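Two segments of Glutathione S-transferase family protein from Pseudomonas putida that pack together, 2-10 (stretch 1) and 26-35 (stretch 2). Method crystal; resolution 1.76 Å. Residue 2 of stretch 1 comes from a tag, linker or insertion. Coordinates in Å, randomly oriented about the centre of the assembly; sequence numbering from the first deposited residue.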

# COMPACT_ATOMS: atom_id res chain seq x y z
N SER A 2 1.14 -1.92 -27.82
CA SER A 2 2.22 -2.86 -27.35
C SER A 2 2.24 -3.15 -25.83
O SER A 2 2.90 -4.10 -25.41
CB SER A 2 3.62 -2.47 -27.85
OG SER A 2 4.24 -1.50 -27.04
N LEU A 3 1.52 -2.33 -25.04
CA LEU A 3 1.18 -2.67 -23.65
C LEU A 3 0.11 -3.75 -23.58
O LEU A 3 -0.88 -3.72 -24.35
CB LEU A 3 0.67 -1.45 -22.87
CG LEU A 3 1.61 -0.27 -22.67
CD1 LEU A 3 0.83 0.81 -21.94
CD2 LEU A 3 2.86 -0.66 -21.90
N LYS A 4 0.28 -4.69 -22.66
CA LYS A 4 -0.72 -5.72 -22.44
C LYS A 4 -1.13 -5.64 -20.98
O LYS A 4 -0.28 -5.55 -20.10
CB LYS A 4 -0.17 -7.10 -22.72
CG LYS A 4 0.38 -7.38 -24.14
CD LYS A 4 0.70 -8.90 -24.23
CE LYS A 4 0.96 -9.41 -25.65
NZ LYS A 4 1.74 -8.46 -26.49
N LEU A 5 -2.43 -5.70 -20.71
CA LEU A 5 -2.92 -5.71 -19.34
C LEU A 5 -3.47 -7.09 -19.00
O LEU A 5 -4.50 -7.50 -19.55
CB LEU A 5 -4.03 -4.66 -19.16
CG LEU A 5 -4.53 -4.47 -17.73
CD1 LEU A 5 -3.40 -3.97 -16.79
CD2 LEU A 5 -5.67 -3.46 -17.79
N TYR A 6 -2.81 -7.79 -18.08
CA TYR A 6 -3.26 -9.10 -17.64
C TYR A 6 -4.22 -8.92 -16.48
O TYR A 6 -3.87 -8.28 -15.48
CB TYR A 6 -2.09 -9.96 -17.12
CG TYR A 6 -1.17 -10.51 -18.19
CD1 TYR A 6 -0.55 -9.65 -19.10
CD2 TYR A 6 -0.90 -11.88 -18.28
CE1 TYR A 6 0.29 -10.15 -20.08
CE2 TYR A 6 -0.05 -12.38 -19.26
CZ TYR A 6 0.54 -11.50 -20.14
OH TYR A 6 1.41 -11.97 -21.11
N GLY A 7 -5.41 -9.48 -16.61
CA GLY A 7 -6.34 -9.52 -15.48
C GLY A 7 -7.70 -10.02 -15.93
O GLY A 7 -7.81 -10.84 -16.85
N PHE A 8 -8.74 -9.58 -15.26
CA PHE A 8 -10.06 -9.98 -15.66
C PHE A 8 -11.01 -8.85 -15.31
O PHE A 8 -10.79 -8.15 -14.35
CB PHE A 8 -10.44 -11.34 -15.05
CG PHE A 8 -10.47 -11.37 -13.53
CD1 PHE A 8 -9.28 -11.51 -12.78
CD2 PHE A 8 -11.69 -11.29 -12.86
CE1 PHE A 8 -9.33 -11.55 -11.39
CE2 PHE A 8 -11.75 -11.34 -11.46
CZ PHE A 8 -10.57 -11.47 -10.72
N SER A 9 -12.05 -8.68 -16.12
CA SER A 9 -12.91 -7.52 -15.99
C SER A 9 -13.82 -7.51 -14.78
O SER A 9 -14.51 -6.54 -14.55
CB SER A 9 -13.72 -7.33 -17.27
OG SER A 9 -12.85 -6.89 -18.29
N VAL A 10 -13.80 -8.58 -13.99
CA VAL A 10 -14.55 -8.54 -12.73
C VAL A 10 -13.65 -7.90 -11.64
O VAL A 10 -14.16 -7.44 -10.60
CB VAL A 10 -15.08 -9.94 -12.33
CG1 VAL A 10 -15.84 -9.91 -10.97
CG2 VAL A 10 -16.01 -10.51 -13.43
N LEU A 26 -4.90 5.45 -24.70
CA LEU A 26 -3.76 4.56 -24.99
C LEU A 26 -4.18 3.21 -25.58
O LEU A 26 -5.21 2.63 -25.20
CB LEU A 26 -2.91 4.35 -23.73
CG LEU A 26 -2.33 5.63 -23.14
CD1 LEU A 26 -1.73 5.38 -21.75
CD2 LEU A 26 -1.27 6.21 -24.09
N THR A 27 -3.36 2.70 -26.50
CA THR A 27 -3.59 1.36 -27.04
C THR A 27 -3.13 0.31 -26.03
O THR A 27 -2.06 0.47 -25.43
CB THR A 27 -2.79 1.14 -28.34
OG1 THR A 27 -3.15 2.15 -29.28
CG2 THR A 27 -3.11 -0.23 -28.94
N PHE A 28 -3.94 -0.73 -25.84
CA PHE A 28 -3.58 -1.85 -24.99
C PHE A 28 -4.32 -3.12 -25.36
O PHE A 28 -5.43 -3.07 -25.88
CB PHE A 28 -3.82 -1.51 -23.51
CG PHE A 28 -5.27 -1.29 -23.15
CD1 PHE A 28 -5.89 -0.07 -23.40
CD2 PHE A 28 -6.00 -2.30 -22.50
CE1 PHE A 28 -7.23 0.14 -23.06
CE2 PHE A 28 -7.34 -2.10 -22.15
CZ PHE A 28 -7.95 -0.86 -22.42
N GLU A 29 -3.72 -4.25 -25.04
CA GLU A 29 -4.34 -5.54 -25.30
C GLU A 29 -4.70 -6.17 -23.96
O GLU A 29 -3.90 -6.13 -23.02
CB GLU A 29 -3.36 -6.41 -26.11
CG GLU A 29 -3.81 -7.85 -26.37
CD GLU A 29 -2.68 -8.72 -26.96
OE1 GLU A 29 -1.67 -8.18 -27.46
OE2 GLU A 29 -2.81 -9.97 -26.90
N GLU A 30 -5.90 -6.71 -23.87
CA GLU A 30 -6.37 -7.36 -22.66
C GLU A 30 -6.07 -8.84 -22.72
O GLU A 30 -6.35 -9.47 -23.73
CB GLU A 30 -7.86 -7.13 -22.47
CG GLU A 30 -8.23 -5.66 -22.31
CD GLU A 30 -9.67 -5.47 -21.99
OE1 GLU A 30 -10.40 -5.01 -22.89
OE2 GLU A 30 -10.10 -5.81 -20.86
N VAL A 31 -5.48 -9.38 -21.66
CA VAL A 31 -5.19 -10.82 -21.53
C VAL A 31 -5.88 -11.36 -20.30
O VAL A 31 -5.63 -10.88 -19.20
CB VAL A 31 -3.66 -11.09 -21.39
CG1 VAL A 31 -3.38 -12.57 -21.25
CG2 VAL A 31 -2.87 -10.49 -22.58
N THR A 32 -6.77 -12.35 -20.48
CA THR A 32 -7.48 -12.98 -19.36
C THR A 32 -6.48 -13.74 -18.47
O THR A 32 -5.74 -14.60 -18.97
CB THR A 32 -8.61 -13.92 -19.86
OG1 THR A 32 -9.44 -13.20 -20.79
CG2 THR A 32 -9.51 -14.41 -18.70
N PHE A 33 -6.50 -13.44 -17.18
CA PHE A 33 -5.49 -13.89 -16.21
C PHE A 33 -6.12 -13.65 -14.83
O PHE A 33 -6.53 -12.54 -14.52
CB PHE A 33 -4.19 -13.08 -16.34
CG PHE A 33 -3.16 -13.36 -15.25
CD1 PHE A 33 -2.38 -14.52 -15.25
CD2 PHE A 33 -2.97 -12.44 -14.25
CE1 PHE A 33 -1.42 -14.76 -14.23
CE2 PHE A 33 -2.03 -12.67 -13.23
CZ PHE A 33 -1.26 -13.84 -13.23
N TYR A 34 -6.22 -14.70 -14.02
CA TYR A 34 -6.89 -14.58 -12.75
C TYR A 34 -5.91 -14.59 -11.56
O TYR A 34 -6.34 -14.57 -10.40
CB TYR A 34 -7.87 -15.73 -12.58
CG TYR A 34 -9.01 -15.72 -13.58
CD1 TYR A 34 -10.08 -14.82 -13.44
CD2 TYR A 34 -9.02 -16.62 -14.65
CE1 TYR A 34 -11.16 -14.83 -14.36
CE2 TYR A 34 -10.08 -16.64 -15.57
CZ TYR A 34 -11.14 -15.75 -15.42
OH TYR A 34 -12.19 -15.81 -16.34
N GLY A 35 -4.62 -14.66 -11.86
CA GLY A 35 -3.58 -14.68 -10.82
C GLY A 35 -3.73 -15.90 -9.95
O GLY A 35 -3.92 -17.01 -10.47
O HOH W 1 0.55 0.38 -26.16

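Neighbouring parallel strands show how side chains paired on one face of a sheet reinforce the backbone ladder beneath them, and this glutathione S-transferase family protein offers a compact example. At the apolar centre, Y6 and V31 lie directly across from each other. V31 CB sits 4.0 Å from the centroid of the Y6 ring and almost on its normal, so an aliphatic C-H meets the electron-rich face. The edge of the Y6 ring in turn points toward the face of F33, with the two planes at 75°, while Y6 CB packs 3.8 Å from F33 CB. Farther along, the F8 and Y34 rings meet obliquely, F8 CD1 coming within 3.5 Å of Y34 CD1.

Beneath these contacts runs the parallel ladder. The odd-numbered residues of the first strand, L3, L5 and G7, carry the backbone hydrogen bonds: L5 N donates to E29 O (2.8 Å) and L5 O accepts from V31 N (3.0 Å), and G7 likewise links V31 O to F33 N. L3 O receives E29 N at 3.0 Å. At the same end, a water bridges L3 N and T27 O, extending the connection through solvent.

The polar edge belongs to K4 and E29, whose opposite charges form a long salt bridge, K4 NZ to E29 OE1 at 3.6 Å, on the same face as Y6 and V31.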